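Local coordinates for protein Co-type Nitrile Hydratase beta subunit (Pseudomonas putida, PDB 3QYH) that forms the beta subunit of a cobalt-type nitrile hydratase, an enzyme that hydrates nitriles to the corresponding amides, at residues P104-T107 / P108-D112. Sequence-based numbering, arbitrary orientation.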
ATOM      1  N   PRO B 104      -7.648   5.942  25.958  1.00 19.69           N
ATOM      2  CA  PRO B 104      -7.384   5.327  24.648  1.00 18.27           C
ATOM      3  C   PRO B 104      -8.661   4.828  24.024  1.00 22.95           C
ATOM      4  O   PRO B 104      -9.464   4.181  24.692  1.00 17.79           O
ATOM      5  CB  PRO B 104      -6.461   4.140  24.978  1.00 17.15           C
ATOM      6  CG  PRO B 104      -5.893   4.442  26.327  1.00 22.04           C
ATOM      7  CD  PRO B 104      -6.970   5.238  27.055  1.00 18.13           C
ATOM      8  N   VAL B 105      -8.855   5.122  22.748  1.00 19.92           N
ATOM      9  CA  VAL B 105     -10.025   4.602  22.064  1.00 17.08           C
ATOM     10  C   VAL B 105      -9.812   3.149  21.668  1.00 17.60           C
ATOM     11  O   VAL B 105     -10.732   2.349  21.728  1.00 16.24           O
ATOM     12  CB  VAL B 105     -10.373   5.464  20.832  1.00 18.67           C
ATOM     13  CG1 VAL B 105     -11.483   4.824  20.022  1.00 19.37           C
ATOM     14  CG2 VAL B 105     -10.773   6.851  21.292  1.00 20.38           C
ATOM     15  N   LEU B 106      -8.591   2.799  21.266  1.00 15.86           N
ATOM     16  CA  LEU B 106      -8.330   1.408  20.894  1.00 17.00           C
ATOM     17  C   LEU B 106      -8.062   0.575  22.146  1.00 16.76           C
ATOM     18  O   LEU B 106      -6.967   0.616  22.696  1.00 16.81           O
ATOM     19  CB  LEU B 106      -7.154   1.302  19.932  1.00 14.84           C
ATOM     20  CG  LEU B 106      -6.913  -0.088  19.356  1.00 22.86           C
ATOM     21  CD1 LEU B 106      -7.989  -0.454  18.329  1.00 18.65           C
ATOM     22  CD2 LEU B 106      -5.525  -0.174  18.743  1.00 19.24           C
ATOM     23  N   THR B 107      -9.071  -0.176  22.586  1.00 16.95           N
ATOM     24  CA  THR B 107      -8.945  -1.015  23.772  1.00 16.84           C
ATOM     25  C   THR B 107      -8.922  -2.489  23.376  1.00 14.60           C
ATOM     26  O   THR B 107      -9.382  -2.849  22.286  1.00 20.18           O
ATOM     27  CB  THR B 107     -10.144  -0.793  24.703  1.00 22.01           C
ATOM     28  OG1 THR B 107     -11.345  -1.118  23.988  1.00 17.34           O
ATOM     29  CG2 THR B 107     -10.201   0.667  25.158  1.00 22.86           C
ATOM     30  N   PRO B 108      -8.427  -3.356  24.268  1.00 16.22           N
ATOM     31  CA  PRO B 108      -8.314  -4.777  23.922  1.00 16.62           C
ATOM     32  C   PRO B 108      -9.624  -5.404  23.417  1.00 20.82           C
ATOM     33  O   PRO B 108      -9.576  -6.191  22.485  1.00 22.20           O
ATOM     34  CB  PRO B 108      -7.875  -5.421  25.235  1.00 21.19           C
ATOM     35  CG  PRO B 108      -7.107  -4.338  25.923  1.00 22.01           C
ATOM     36  CD  PRO B 108      -7.853  -3.061  25.594  1.00 16.55           C
ATOM     37  N   ALA B 109     -10.759  -5.039  24.008  1.00 15.63           N
ATOM     38  CA  ALA B 109     -12.052  -5.573  23.606  1.00 21.23           C
ATOM     39  C   ALA B 109     -12.442  -5.308  22.150  1.00 25.34           C
ATOM     40  O   ALA B 109     -13.165  -6.106  21.552  1.00 23.52           O
ATOM     41  CB  ALA B 109     -13.144  -5.066  24.534  1.00 26.26           C
ATOM     42  N   ILE B 110     -11.996  -4.197  21.580  1.00 18.56           N
ATOM     43  CA  ILE B 110     -12.398  -3.877  20.217  1.00 19.44           C
ATOM     44  C   ILE B 110     -11.330  -4.090  19.125  1.00 18.08           C
ATOM     45  O   ILE B 110     -11.617  -3.883  17.940  1.00 20.26           O
ATOM     46  CB  ILE B 110     -12.949  -2.456  20.114  1.00 25.49           C
ATOM     47  CG1 ILE B 110     -11.833  -1.428  20.292  1.00 22.12           C
ATOM     48  CG2 ILE B 110     -14.029  -2.226  21.159  1.00 26.09           C
ATOM     49  CD1 ILE B 110     -12.322  -0.008  20.045  1.00 28.27           C
ATOM     50  N   VAL B 111     -10.117  -4.480  19.510  1.00 16.05           N
ATOM     51  CA  VAL B 111      -9.030  -4.627  18.530  1.00 15.44           C
ATOM     52  C   VAL B 111      -9.461  -5.528  17.352  1.00 19.36           C
ATOM     53  O   VAL B 111      -9.410  -5.128  16.195  1.00 13.63           O
ATOM     54  CB  VAL B 111      -7.725  -5.160  19.166  1.00 18.61           C
ATOM     55  CG1 VAL B 111      -6.695  -5.570  18.060  1.00 15.69           C
ATOM     56  CG2 VAL B 111      -7.099  -4.101  20.086  1.00 16.17           C
ATOM     57  N   ASP B 112      -9.902  -6.737  17.648  1.00 18.13           N
ATOM     58  CA  ASP B 112     -10.240  -7.659  16.569  1.00 17.28           C
ATOM     59  C   ASP B 112     -11.316  -7.126  15.630  1.00 17.25           C
ATOM     60  O   ASP B 112     -11.163  -7.199  14.412  1.00 17.24           O
ATOM     61  CB  ASP B 112     -10.654  -9.024  17.098  1.00 24.16           C
ATOM     62  CG  ASP B 112     -10.988  -9.995  15.964  1.00 39.67           C
ATOM     63  OD1 ASP B 112     -10.068 -10.320  15.182  1.00 45.10           O
ATOM     64  OD2 ASP B 112     -12.167 -10.412  15.844  1.00 53.58           O
TER
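With chi1 at 70°, CG1 of I110 stands between its own backbone N and carbonyl carbon, and the extended end of the chain (chi2 174°) carries CD1 back over the preceding residues. There the methyl meets the carbonyl oxygen of V105, I110 CD1 to V105 O being 3.3 Å, while CG1 passes T107 OG1 at 3.7 Å as the two side chains cross. L106 has CG anti to its backbone N, and its end comes close to V111: L106 CG and V111 CG2 lie 4.1 Å apart. V111 CG2 also rests 3.4 Å from T107 O. That oxygen is the polar centre of the turn. I110 N donates to T107 O at 3.0 Å, coming from well above the carbonyl plane, about 47° out of it, and V111 N adds a weak, bent bond to T107 O at 3.3 Å. The first of these bonds closes a beta turn from T107 to I110; P108, its second residue, has a ring-restricted phi that suits it, and the chain runs on into helix 111-117. Cut back to an alanine, I110 would probably leave V105 O and the hydroxyl side of T107 without the aliphatic cover of CD1 and CG1. L106 also packs on A39 and A42 of helix 28-43, and both L106 and V111 meet apolar side chains of the partner protein chain. The contact thus joins a polar turn, in which one carbonyl takes a sound and a weak hydrogen bond from successive amides, to an apolar side formed by L106 and V111, both buried against the other chain, with L106 also lying on helix 28-43.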